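Local coordinates for protein isoprenyl transferase (Campylobacter jejuni, PDB 3UGS) that probably condenses isopentenyl diphosphate with an allylic diphosphate in a magnesium-dependent reaction, probably building long-chain undecaprenyl diphosphate, at residues L10-D15 / S52-F57; M43-E48 / E208-I213; L56-T61 / V128-S133; M172-N177 / I194-T199. All blocks are in the same frame, centred on the assembly; numbering follows the deposited sequence.

Contact 1 of 4, residues L10-D15 / S52-F57. With FFT ((2Z,6Z)-3,7,11-trimethyldodeca-2,6,10-trien-1-yl dihydrogen phosphate), chain C.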
# COMPACT_ATOMS: atom_id res chain seq x y z
N LEU A 10 -0.17 5.86 -13.89
CA LEU A 10 1.19 5.68 -13.44
C LEU A 10 1.46 6.60 -12.26
O LEU A 10 1.24 7.82 -12.35
CB LEU A 10 2.16 5.97 -14.56
CG LEU A 10 3.66 5.92 -14.22
CD1 LEU A 10 4.14 4.56 -13.72
CD2 LEU A 10 4.47 6.36 -15.44
N ALA A 11 1.93 6.01 -11.17
CA ALA A 11 2.33 6.79 -9.99
C ALA A 11 3.84 6.68 -9.75
O ALA A 11 4.46 5.61 -9.91
CB ALA A 11 1.57 6.36 -8.74
N VAL A 12 4.40 7.82 -9.35
CA VAL A 12 5.83 7.95 -9.17
C VAL A 12 6.20 8.66 -7.89
O VAL A 12 5.68 9.74 -7.56
CB VAL A 12 6.46 8.70 -10.35
CG1 VAL A 12 7.95 8.92 -10.10
CG2 VAL A 12 6.24 7.94 -11.65
N VAL A 13 7.11 8.03 -7.18
CA VAL A 13 7.73 8.62 -6.02
C VAL A 13 9.22 8.40 -6.05
O VAL A 13 9.72 7.33 -6.37
CB VAL A 13 7.18 8.12 -4.68
CG1 VAL A 13 7.34 6.61 -4.56
CG2 VAL A 13 7.91 8.84 -3.52
N MET A 14 9.94 9.45 -5.71
CA MET A 14 11.42 9.39 -5.68
C MET A 14 11.90 9.45 -4.24
O MET A 14 11.23 9.96 -3.38
CB MET A 14 12.03 10.52 -6.49
CG MET A 14 11.37 10.65 -7.86
SD MET A 14 11.28 12.36 -8.41
CE MET A 14 10.36 12.18 -9.94
N ASP A 15 13.07 8.89 -4.01
CA ASP A 15 13.68 8.98 -2.69
C ASP A 15 13.60 10.41 -2.17
O ASP A 15 13.96 11.37 -2.82
CB ASP A 15 15.13 8.56 -2.69
CG ASP A 15 15.30 7.07 -2.61
OD1 ASP A 15 16.45 6.66 -2.37
OD2 ASP A 15 14.30 6.32 -2.79
N SER A 52 -3.01 7.90 -19.27
CA SER A 52 -3.86 9.13 -19.12
C SER A 52 -3.50 9.93 -17.84
O SER A 52 -3.64 11.14 -17.78
CB SER A 52 -5.34 8.81 -19.11
OG SER A 52 -5.66 7.98 -18.01
N ASN A 53 -3.03 9.22 -16.84
CA ASN A 53 -2.79 9.82 -15.53
C ASN A 53 -1.41 9.53 -15.01
O ASN A 53 -0.97 8.38 -15.01
CB ASN A 53 -3.77 9.34 -14.47
CG ASN A 53 -5.07 10.09 -14.50
OD1 ASN A 53 -5.28 10.98 -13.65
ND2 ASN A 53 -5.92 9.77 -15.47
N LEU A 54 -0.77 10.61 -14.58
CA LEU A 54 0.55 10.57 -14.00
C LEU A 54 0.54 11.25 -12.65
O LEU A 54 0.23 12.44 -12.53
CB LEU A 54 1.60 11.21 -14.91
CG LEU A 54 2.99 11.37 -14.32
CD1 LEU A 54 3.72 10.04 -14.20
CD2 LEU A 54 3.78 12.38 -15.18
N SER A 55 0.89 10.47 -11.65
CA SER A 55 0.78 10.90 -10.27
C SER A 55 2.13 11.01 -9.65
O SER A 55 2.94 10.10 -9.69
CB SER A 55 -0.12 9.98 -9.46
OG SER A 55 -1.50 10.17 -9.81
N LEU A 56 2.36 12.20 -9.09
CA LEU A 56 3.68 12.57 -8.51
C LEU A 56 3.55 12.98 -7.08
O LEU A 56 2.60 13.61 -6.72
CB LEU A 56 4.38 13.69 -9.30
CG LEU A 56 4.40 13.47 -10.83
CD1 LEU A 56 4.91 14.76 -11.49
CD2 LEU A 56 5.22 12.22 -11.25
N PHE A 57 4.55 12.62 -6.28
CA PHE A 57 4.56 12.87 -4.85
C PHE A 57 5.52 13.98 -4.51
O PHE A 57 6.71 13.82 -4.53
CB PHE A 57 4.96 11.62 -4.04
CG PHE A 57 4.36 11.57 -2.64
CD1 PHE A 57 3.69 12.67 -2.10
CD2 PHE A 57 4.44 10.43 -1.88
CE1 PHE A 57 3.13 12.60 -0.83
CE2 PHE A 57 3.88 10.36 -0.63
CZ PHE A 57 3.23 11.44 -0.10
O3 FFT C . 9.99 7.03 1.30
P FFT C . 10.80 8.30 1.28
O1 FFT C . 11.68 8.42 0.07
O2 FFT C . 11.44 8.55 2.63
O FFT C . 9.78 9.55 1.11
C14 FFT C . 9.11 9.79 -0.15
C13 FFT C . 8.06 10.87 -0.01
C11 FFT C . 8.05 11.97 -0.75
C12 FFT C . 7.00 13.00 -0.56
C10 FFT C . 9.04 12.18 -1.87
C9 FFT C . 9.80 13.46 -1.73
C8 FFT C . 10.97 13.47 -2.69
C6 FFT C . 11.05 14.33 -3.72
C7 FFT C . 12.24 14.35 -4.65
C5 FFT C . 9.92 15.30 -3.94
C4 FFT C . 10.55 16.53 -4.56
C3 FFT C . 9.62 17.72 -4.52
C1 FFT C . 9.87 18.78 -5.33
C2 FFT C . 11.06 18.76 -6.28
C FFT C . 8.93 19.97 -5.29
O HOH W 1 7.83 12.06 -5.81
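Leu10 and Leu54 lie side by side and point the same way on one face of a parallel strand pair. Leu54 CD1 is the bump: it reaches across to the neighbouring strand and settles into the notch between CD2 of Leu10 (4.0 Å) and CG2 of Val12 (4.2 Å). One step on, Leu56 also reaches over, its CD2 set 3.8 Å from CB of Val12. On the other face Ala11 and Ser55 are small, and their CB atoms meet at 4.1 Å. Beyond them CG2 of Val13, the branch anti to the backbone N, touches both CB of Phe57 (4.1 Å) and the prenyl chain of the bound (2Z,6Z)-farnesyl monophosphate (C14 at 3.7 Å), while the ligand methyl C12 lies over the centre of one face of the Phe57 ring, 3.6 Å above its plane. Between the faces the backbones alternate as parallel strands do: Ser55 N gives to Leu10 O and Val12 N to Ser55 O (2.7 Å), but Phe57 N to Val12 O is weak as the strands approach the pocket. Helix 34-48 covers the leucine face through Leu42 and Met39, strand 171-175 flanks strand 9-14, and strand 126-134 lies beyond strand 53-60.

Contact 2 of 4, residues M43-E48 / E208-I213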
# COMPACT_ATOMS: atom_id res chain seq x y z
N MET A 43 6.87 12.59 -19.27
CA MET A 43 5.54 13.11 -19.74
C MET A 43 5.28 12.79 -21.22
O MET A 43 4.18 12.46 -21.65
CB MET A 43 5.36 14.60 -19.46
CG MET A 43 4.75 14.88 -18.08
SD MET A 43 5.09 16.49 -17.34
CE MET A 43 4.12 17.52 -18.40
N GLU A 44 6.34 12.86 -21.99
CA GLU A 44 6.26 12.49 -23.41
C GLU A 44 5.97 10.97 -23.53
O GLU A 44 5.17 10.52 -24.34
CB GLU A 44 7.53 12.90 -24.16
N VAL A 45 6.64 10.20 -22.68
CA VAL A 45 6.47 8.71 -22.69
C VAL A 45 5.02 8.29 -22.34
O VAL A 45 4.42 7.40 -22.89
CB VAL A 45 7.44 8.00 -21.73
CG1 VAL A 45 7.02 6.54 -21.55
CG2 VAL A 45 8.85 8.05 -22.27
N CYS A 46 4.46 9.01 -21.39
CA CYS A 46 3.06 8.80 -20.98
C CYS A 46 2.08 8.99 -22.10
O CYS A 46 1.14 8.22 -22.27
CB CYS A 46 2.67 9.71 -19.82
SG CYS A 46 3.36 9.16 -18.22
N MET A 47 2.30 10.07 -22.84
CA MET A 47 1.46 10.41 -24.02
C MET A 47 1.59 9.35 -25.13
O MET A 47 0.62 8.79 -25.63
CB MET A 47 1.82 11.80 -24.59
CG MET A 47 1.34 12.93 -23.68
SD MET A 47 2.03 14.56 -23.99
CE MET A 47 0.51 15.47 -24.25
N GLU A 48 2.84 9.08 -25.47
CA GLU A 48 3.20 8.09 -26.52
C GLU A 48 2.60 6.73 -26.17
O GLU A 48 2.19 5.97 -27.04
CB GLU A 48 4.72 7.94 -26.69
CG GLU A 48 5.40 9.20 -27.21
CD GLU A 48 6.93 9.09 -27.24
OE1 GLU A 48 7.47 7.97 -27.12
OE2 GLU A 48 7.60 10.15 -27.36
N GLU A 208 14.24 3.41 -21.07
CA GLU A 208 14.06 2.74 -19.75
C GLU A 208 12.59 2.80 -19.24
O GLU A 208 11.98 1.79 -18.90
CB GLU A 208 15.02 3.30 -18.70
CG GLU A 208 14.86 2.68 -17.31
CD GLU A 208 15.62 1.37 -17.14
OE1 GLU A 208 16.20 0.88 -18.14
OE2 GLU A 208 15.64 0.84 -15.99
N PHE A 209 12.05 4.00 -19.21
CA PHE A 209 10.60 4.19 -18.95
C PHE A 209 9.77 3.24 -19.80
O PHE A 209 8.95 2.52 -19.29
CB PHE A 209 10.10 5.63 -19.20
CG PHE A 209 10.63 6.64 -18.21
CD1 PHE A 209 10.63 6.37 -16.83
CD2 PHE A 209 11.10 7.88 -18.64
CE1 PHE A 209 11.11 7.30 -15.92
CE2 PHE A 209 11.57 8.84 -17.71
CZ PHE A 209 11.58 8.54 -16.36
N LYS A 210 10.01 3.26 -21.10
CA LYS A 210 9.27 2.38 -22.04
C LYS A 210 9.40 0.89 -21.69
O LYS A 210 8.47 0.10 -21.81
CB LYS A 210 9.77 2.52 -23.47
CG LYS A 210 9.77 3.90 -24.04
CD LYS A 210 8.38 4.28 -24.48
CE LYS A 210 8.30 4.54 -25.96
NZ LYS A 210 7.45 5.75 -26.17
N ARG A 211 10.60 0.52 -21.31
CA ARG A 211 10.93 -0.89 -20.96
C ARG A 211 10.13 -1.42 -19.75
O ARG A 211 9.46 -2.46 -19.76
CB ARG A 211 12.41 -1.00 -20.64
CG ARG A 211 12.99 -2.35 -20.95
CD ARG A 211 13.40 -3.10 -19.70
NE ARG A 211 14.33 -2.37 -18.84
CZ ARG A 211 14.36 -2.52 -17.52
NH1 ARG A 211 13.52 -3.36 -16.93
NH2 ARG A 211 15.20 -1.83 -16.77
N ILE A 212 10.26 -0.63 -18.69
CA ILE A 212 9.52 -0.78 -17.44
C ILE A 212 8.02 -0.91 -17.73
O ILE A 212 7.30 -1.77 -17.22
CB ILE A 212 9.77 0.42 -16.50
CG1 ILE A 212 11.16 0.30 -15.83
CG2 ILE A 212 8.63 0.54 -15.48
CD1 ILE A 212 11.66 1.56 -15.18
N ILE A 213 7.56 -0.04 -18.59
CA ILE A 213 6.18 -0.09 -19.07
C ILE A 213 5.84 -1.42 -19.77
O ILE A 213 4.78 -1.99 -19.59
CB ILE A 213 5.83 1.10 -19.97
CG1 ILE A 213 5.45 2.30 -19.11
CG2 ILE A 213 4.68 0.75 -20.90
CD1 ILE A 213 5.64 3.64 -19.78
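Phe209 meets Val45 where two helices pack on the same side of the central parallel sheet of the cis-prenyltransferase fold, their local axes 10.2 Å apart and inclined at 43°. Of Phe209 it is CB that does the touching, 4.0 Å from CG1 of Val45 and nearly as close to CG2, and the two side chains cross at about a right angle. Lys210 follows with a long, bent arm. Its CD lies 3.9 Å from Val45 CG1, so CD packs on the valine before the chain carries its ammonium on to Glu48. A turn later Ile213 comes back to the same valine: the two side chains slide past each other in opposite directions, and CD1 closes to 3.7 Å of Val45 CG1. Val45 thus packs against three residues of helix 206-218. Its CG1, anti to the backbone N (chi1 167°), is the branch that meets all three. At the solvent-facing margin Glu48 extends beyond CG and crosses Lys210 at about a right angle; Lys206 holds its other oxygen, OE2, in a second salt bridge. The bridge between helices runs from Lys210 NZ to Glu48 OE1, modelled at a doubtfully short 2.4 Å.

Contact 3 of 4, residues L56-T61 / V128-S133. With FFT ((2Z,6Z)-3,7,11-trimethyldodeca-2,6,10-trien-1-yl dihydrogen phosphate), chain C.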
# COMPACT_ATOMS: atom_id res chain seq x y z
N LEU A 56 2.36 12.20 -9.09
CA LEU A 56 3.68 12.57 -8.51
C LEU A 56 3.55 12.98 -7.08
O LEU A 56 2.60 13.61 -6.72
CB LEU A 56 4.38 13.69 -9.30
CG LEU A 56 4.40 13.47 -10.83
CD1 LEU A 56 4.91 14.76 -11.49
CD2 LEU A 56 5.22 12.22 -11.25
N PHE A 57 4.55 12.62 -6.28
CA PHE A 57 4.56 12.87 -4.85
C PHE A 57 5.52 13.98 -4.51
O PHE A 57 6.71 13.82 -4.53
CB PHE A 57 4.96 11.62 -4.04
CG PHE A 57 4.36 11.57 -2.64
CD1 PHE A 57 3.69 12.67 -2.10
CD2 PHE A 57 4.44 10.43 -1.88
CE1 PHE A 57 3.13 12.60 -0.83
CE2 PHE A 57 3.88 10.36 -0.63
CZ PHE A 57 3.23 11.44 -0.10
N ALA A 58 4.97 15.11 -4.13
CA ALA A 58 5.80 16.30 -3.83
C ALA A 58 6.11 16.45 -2.34
O ALA A 58 7.25 16.54 -1.93
CB ALA A 58 5.13 17.56 -4.36
N PHE A 59 5.03 16.50 -1.56
CA PHE A 59 5.08 16.77 -0.12
C PHE A 59 3.91 16.06 0.61
O PHE A 59 2.72 16.11 0.21
CB PHE A 59 5.01 18.29 0.17
CG PHE A 59 5.38 18.69 1.59
CD1 PHE A 59 6.68 18.99 1.93
CD2 PHE A 59 4.41 18.79 2.58
CE1 PHE A 59 7.02 19.38 3.23
CE2 PHE A 59 4.73 19.16 3.88
CZ PHE A 59 6.04 19.44 4.22
N SER A 60 4.26 15.42 1.70
CA SER A 60 3.27 14.65 2.44
C SER A 60 2.89 15.26 3.75
O SER A 60 3.49 16.22 4.19
CB SER A 60 3.78 13.23 2.69
OG SER A 60 4.89 13.27 3.57
N THR A 61 1.88 14.67 4.39
CA THR A 61 1.42 15.15 5.70
C THR A 61 2.51 15.00 6.78
O THR A 61 2.71 15.86 7.62
CB THR A 61 0.10 14.50 6.17
OG1 THR A 61 0.14 13.07 5.95
CG2 THR A 61 -1.10 15.17 5.42
N VAL A 128 -1.64 15.39 -14.93
CA VAL A 128 -0.63 15.32 -13.90
C VAL A 128 -1.22 15.62 -12.52
O VAL A 128 -1.59 16.76 -12.17
CB VAL A 128 0.54 16.25 -14.16
CG1 VAL A 128 1.52 16.18 -12.98
CG2 VAL A 128 1.22 15.90 -15.47
N ASN A 129 -1.33 14.54 -11.76
CA ASN A 129 -1.84 14.59 -10.36
C ASN A 129 -0.68 14.82 -9.37
O ASN A 129 0.23 14.00 -9.23
CB ASN A 129 -2.58 13.32 -9.97
CG ASN A 129 -3.68 12.97 -10.95
OD1 ASN A 129 -4.55 13.79 -11.19
ND2 ASN A 129 -3.65 11.75 -11.50
N LEU A 130 -0.74 15.97 -8.74
CA LEU A 130 0.33 16.42 -7.85
C LEU A 130 -0.12 16.34 -6.40
O LEU A 130 -1.01 17.07 -5.95
CB LEU A 130 0.79 17.84 -8.21
CG LEU A 130 2.14 18.30 -7.62
CD1 LEU A 130 3.31 17.44 -8.12
CD2 LEU A 130 2.39 19.77 -7.97
N ALA A 131 0.52 15.43 -5.69
CA ALA A 131 0.26 15.21 -4.26
C ALA A 131 1.07 16.12 -3.36
O ALA A 131 2.27 15.97 -3.18
CB ALA A 131 0.50 13.75 -3.91
N ILE A 132 0.37 17.08 -2.77
CA ILE A 132 1.01 18.15 -1.94
C ILE A 132 0.33 18.31 -0.61
O ILE A 132 -0.88 18.51 -0.55
CB ILE A 132 0.98 19.55 -2.57
CG1 ILE A 132 1.28 19.46 -4.04
CG2 ILE A 132 1.97 20.48 -1.89
CD1 ILE A 132 0.89 20.74 -4.78
N SER A 133 1.13 18.26 0.45
CA SER A 133 0.60 18.14 1.80
C SER A 133 -0.46 17.01 1.77
O SER A 133 -1.58 17.14 2.21
CB SER A 133 -0.06 19.43 2.28
OG SER A 133 -0.63 19.22 3.57
O3 FFT C . 9.99 7.03 1.30
P FFT C . 10.80 8.30 1.28
O1 FFT C . 11.68 8.42 0.07
O2 FFT C . 11.44 8.55 2.63
O FFT C . 9.78 9.55 1.11
C14 FFT C . 9.11 9.79 -0.15
C13 FFT C . 8.06 10.87 -0.01
C11 FFT C . 8.05 11.97 -0.75
C12 FFT C . 7.00 13.00 -0.56
C10 FFT C . 9.04 12.18 -1.87
C9 FFT C . 9.80 13.46 -1.73
C8 FFT C . 10.97 13.47 -2.69
C6 FFT C . 11.05 14.33 -3.72
C7 FFT C . 12.24 14.35 -4.65
C5 FFT C . 9.92 15.30 -3.94
C4 FFT C . 10.55 16.53 -4.56
C3 FFT C . 9.62 17.72 -4.52
C1 FFT C . 9.87 18.78 -5.33
C2 FFT C . 11.06 18.76 -6.28
C FFT C . 8.93 19.97 -5.29
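The wall of the prenyl pocket is built here, where Phe57 and Ala58 border the ligand and Ala131 backs them from the next strand. CB of Ala131 lies 3.8 Å from CD1 of Phe57, and its carbonyl oxygen sits at the edge of that ring, near the ring plane. The same oxygen is gripped twice, by Ala58 N at 3.0 Å and by Phe59 N at 3.2 Å, both donors in the carbonyl plane. Two successive amides on one acceptor, with Ala58 at helix-like backbone angles (phi -96°, psi -56°), mark a beta bulge in this parallel pair of the central sheet. Before it the bonds follow the regular parallel pattern: Leu56 N gives to Asn129 O (2.8 Å) and Ala131 N to Leu56 O. Leu56 there packs its CD1 obliquely on Val128 CG1, and its CB on CD1 of Leu130, which also approaches CB of Ala58. Past the bulge Phe59 has CG anti to the backbone N (chi1 -166°), and the ring turns an edge toward Ser133 N, its CD2 3.9 Å from that nitrogen. Trp64 meets this ring edge-to-face, and its NE1 joins the carbonyl of Asp101 in holding Ser133 OG. Next to Ser133 O lies CG2 of Thr61, 3.8 Å away.

Contact 4 of 4, residues M172-N177 / I194-T199. With FFT ((2Z,6Z)-3,7,11-trimethyldodeca-2,6,10-trien-1-yl dihydrogen phosphate), chain C.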
# COMPACT_ATOMS: atom_id res chain seq x y z
N MET A 172 2.94 1.52 -9.76
CA MET A 172 3.63 2.33 -8.75
C MET A 172 5.14 2.16 -8.91
O MET A 172 5.72 1.14 -8.56
CB MET A 172 3.19 1.97 -7.33
CG MET A 172 3.93 2.71 -6.22
SD MET A 172 3.61 4.48 -6.17
CE MET A 172 2.06 4.63 -5.32
N LEU A 173 5.76 3.21 -9.41
CA LEU A 173 7.19 3.28 -9.64
C LEU A 173 7.93 4.09 -8.57
O LEU A 173 7.73 5.27 -8.36
CB LEU A 173 7.47 3.83 -11.04
CG LEU A 173 8.94 4.01 -11.45
CD1 LEU A 173 9.63 2.69 -11.81
CD2 LEU A 173 9.00 4.96 -12.64
N ARG A 174 8.80 3.41 -7.86
CA ARG A 174 9.73 4.05 -6.92
C ARG A 174 11.07 4.29 -7.64
O ARG A 174 11.67 3.37 -8.17
CB ARG A 174 9.93 3.23 -5.65
CG ARG A 174 11.21 3.54 -4.89
CD ARG A 174 11.19 4.90 -4.16
NE ARG A 174 10.22 4.94 -3.05
CZ ARG A 174 10.24 5.80 -2.04
NH1 ARG A 174 11.16 6.75 -1.96
NH2 ARG A 174 9.32 5.73 -1.09
N VAL A 175 11.48 5.53 -7.71
CA VAL A 175 12.82 5.85 -8.19
C VAL A 175 13.71 6.28 -7.01
O VAL A 175 13.63 7.38 -6.48
CB VAL A 175 12.83 6.95 -9.24
CG1 VAL A 175 14.24 7.08 -9.82
CG2 VAL A 175 11.81 6.65 -10.34
N GLY A 176 14.59 5.39 -6.66
CA GLY A 176 15.50 5.60 -5.56
C GLY A 176 15.87 4.27 -4.95
O GLY A 176 15.59 3.21 -5.52
N ASN A 177 16.49 4.33 -3.79
CA ASN A 177 16.80 3.11 -3.04
C ASN A 177 15.79 2.69 -1.93
O ASN A 177 15.78 1.54 -1.49
CB ASN A 177 18.21 3.17 -2.46
CG ASN A 177 18.68 1.80 -2.02
OD1 ASN A 177 18.50 0.79 -2.74
ND2 ASN A 177 19.24 1.73 -0.82
N ILE A 194 3.97 -3.02 -8.58
CA ILE A 194 4.99 -2.21 -7.92
C ILE A 194 6.36 -2.49 -8.49
O ILE A 194 6.73 -3.64 -8.73
CB ILE A 194 5.01 -2.44 -6.42
CG1 ILE A 194 3.76 -1.83 -5.78
CG2 ILE A 194 6.21 -1.76 -5.80
CD1 ILE A 194 3.58 -2.25 -4.35
N TYR A 195 7.09 -1.42 -8.72
CA TYR A 195 8.41 -1.53 -9.34
C TYR A 195 9.41 -0.56 -8.73
O TYR A 195 9.21 0.64 -8.72
CB TYR A 195 8.33 -1.38 -10.86
CG TYR A 195 9.64 -1.71 -11.58
CD1 TYR A 195 9.97 -3.03 -11.91
CD2 TYR A 195 10.56 -0.71 -11.89
CE1 TYR A 195 11.18 -3.34 -12.54
CE2 TYR A 195 11.77 -1.02 -12.52
CZ TYR A 195 12.07 -2.34 -12.84
OH TYR A 195 13.24 -2.67 -13.47
N PHE A 196 10.47 -1.13 -8.20
CA PHE A 196 11.60 -0.37 -7.64
C PHE A 196 12.76 -0.26 -8.63
O PHE A 196 13.43 -1.23 -8.91
CB PHE A 196 12.15 -1.04 -6.37
CG PHE A 196 11.14 -1.16 -5.26
CD1 PHE A 196 10.57 -0.02 -4.67
CD2 PHE A 196 10.77 -2.41 -4.80
CE1 PHE A 196 9.63 -0.14 -3.65
CE2 PHE A 196 9.84 -2.53 -3.77
CZ PHE A 196 9.27 -1.39 -3.19
N SER A 197 12.95 0.92 -9.19
CA SER A 197 14.14 1.19 -10.03
C SER A 197 15.16 1.98 -9.24
O SER A 197 14.89 3.09 -8.77
CB SER A 197 13.84 1.91 -11.33
OG SER A 197 13.23 3.16 -11.07
N GLU A 198 16.34 1.38 -9.10
CA GLU A 198 17.38 1.95 -8.22
C GLU A 198 18.36 2.81 -9.03
O GLU A 198 19.30 2.35 -9.65
CB GLU A 198 18.09 0.89 -7.41
CG GLU A 198 17.12 0.11 -6.54
CD GLU A 198 17.78 -1.06 -5.81
OE1 GLU A 198 17.49 -2.23 -6.16
OE2 GLU A 198 18.60 -0.81 -4.88
N THR A 199 18.06 4.09 -9.00
CA THR A 199 18.71 5.07 -9.83
C THR A 199 18.22 6.40 -9.33
O THR A 199 17.33 6.46 -8.50
CB THR A 199 18.31 4.94 -11.31
OG1 THR A 199 16.88 4.79 -11.40
CG2 THR A 199 18.97 3.73 -11.94
O3 FFT C . 9.99 7.03 1.30
P FFT C . 10.80 8.30 1.28
O1 FFT C . 11.68 8.42 0.07
O2 FFT C . 11.44 8.55 2.63
O FFT C . 9.78 9.55 1.11
C14 FFT C . 9.11 9.79 -0.15
C13 FFT C . 8.06 10.87 -0.01
C11 FFT C . 8.05 11.97 -0.75
C12 FFT C . 7.00 13.00 -0.56
C10 FFT C . 9.04 12.18 -1.87
C9 FFT C . 9.80 13.46 -1.73
C8 FFT C . 10.97 13.47 -2.69
C6 FFT C . 11.05 14.33 -3.72
C7 FFT C . 12.24 14.35 -4.65
C5 FFT C . 9.92 15.30 -3.94
C4 FFT C . 10.55 16.53 -4.56
C3 FFT C . 9.62 17.72 -4.52
C1 FFT C . 9.87 18.78 -5.33
C2 FFT C . 11.06 18.76 -6.28
C FFT C . 8.93 19.97 -5.29
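Arg174 leans on Phe196 before it reaches for phosphate. Its CB meets CD1 of the Phe196 ring at 3.5 Å, at the ring edge and near its plane; CG, placed anti to the backbone N (chi1 158°), follows beside the same CD1. The chain then bends at chi2 and chi3. At the tip the guanidinium turns its edge to the ligand phosphate, with phosphorus in its plane: NH1 gives to O1 at 2.7 Å and NH2 to O3 at 2.8 Å. NH2 also donates to the carbonyl of Arg180, and NH1 has a long, weak ion pair with Asp15. Beneath this residue two parallel strands run in register. Tyr195 N gives to Met172 O, Arg174 N to Tyr195 O, and Ser197 N to Arg174 O (2.9 Å), before Gly176 N closes the run on Ser197 O. On the opposite face of the sheet Leu173 lies alongside Tyr195 with CD1 3.5 Å from CD2 at the ring edge, and Val175 CG1 packs against Thr199 O. Strand 193-197 also meets the second subunit, Ile194 packing on its Phe196 and Phe196 on its Ile194. A guanidinium held by two phosphate bonds, 162° and 153° at hydrogen, and by the Arg180 carbonyl probably helps, with Arg180, to offset the phosphate charge, consistent with the demonstrated role of Arg174 in substrate binding.

Overall arrangement
Contacts 1, 3 and 4 are strand pairs of a single parallel sheet, and contact 2 joins two helices that pack on one face of it. Contacts 1 and 3 share strand 53-60 and lie deepest, and their side-chain contacts are largely apolar; Asn53 and Asn129 link them. Contact 4 is only partly buried, continues the sheet from strand 9-14 and reaches the subunit interface, and its ligand contact is charged where those of the other two strand pairs are mainly with the prenyl chain. Contact 2, its centre about 16 Å from the centre of the chain, mixes a hydrophobic middle with an exposed salt bridge; Cys46 meets Leu10 and Leu54 of contact 1, Ile212 meets Leu173 and Tyr195 of contact 4.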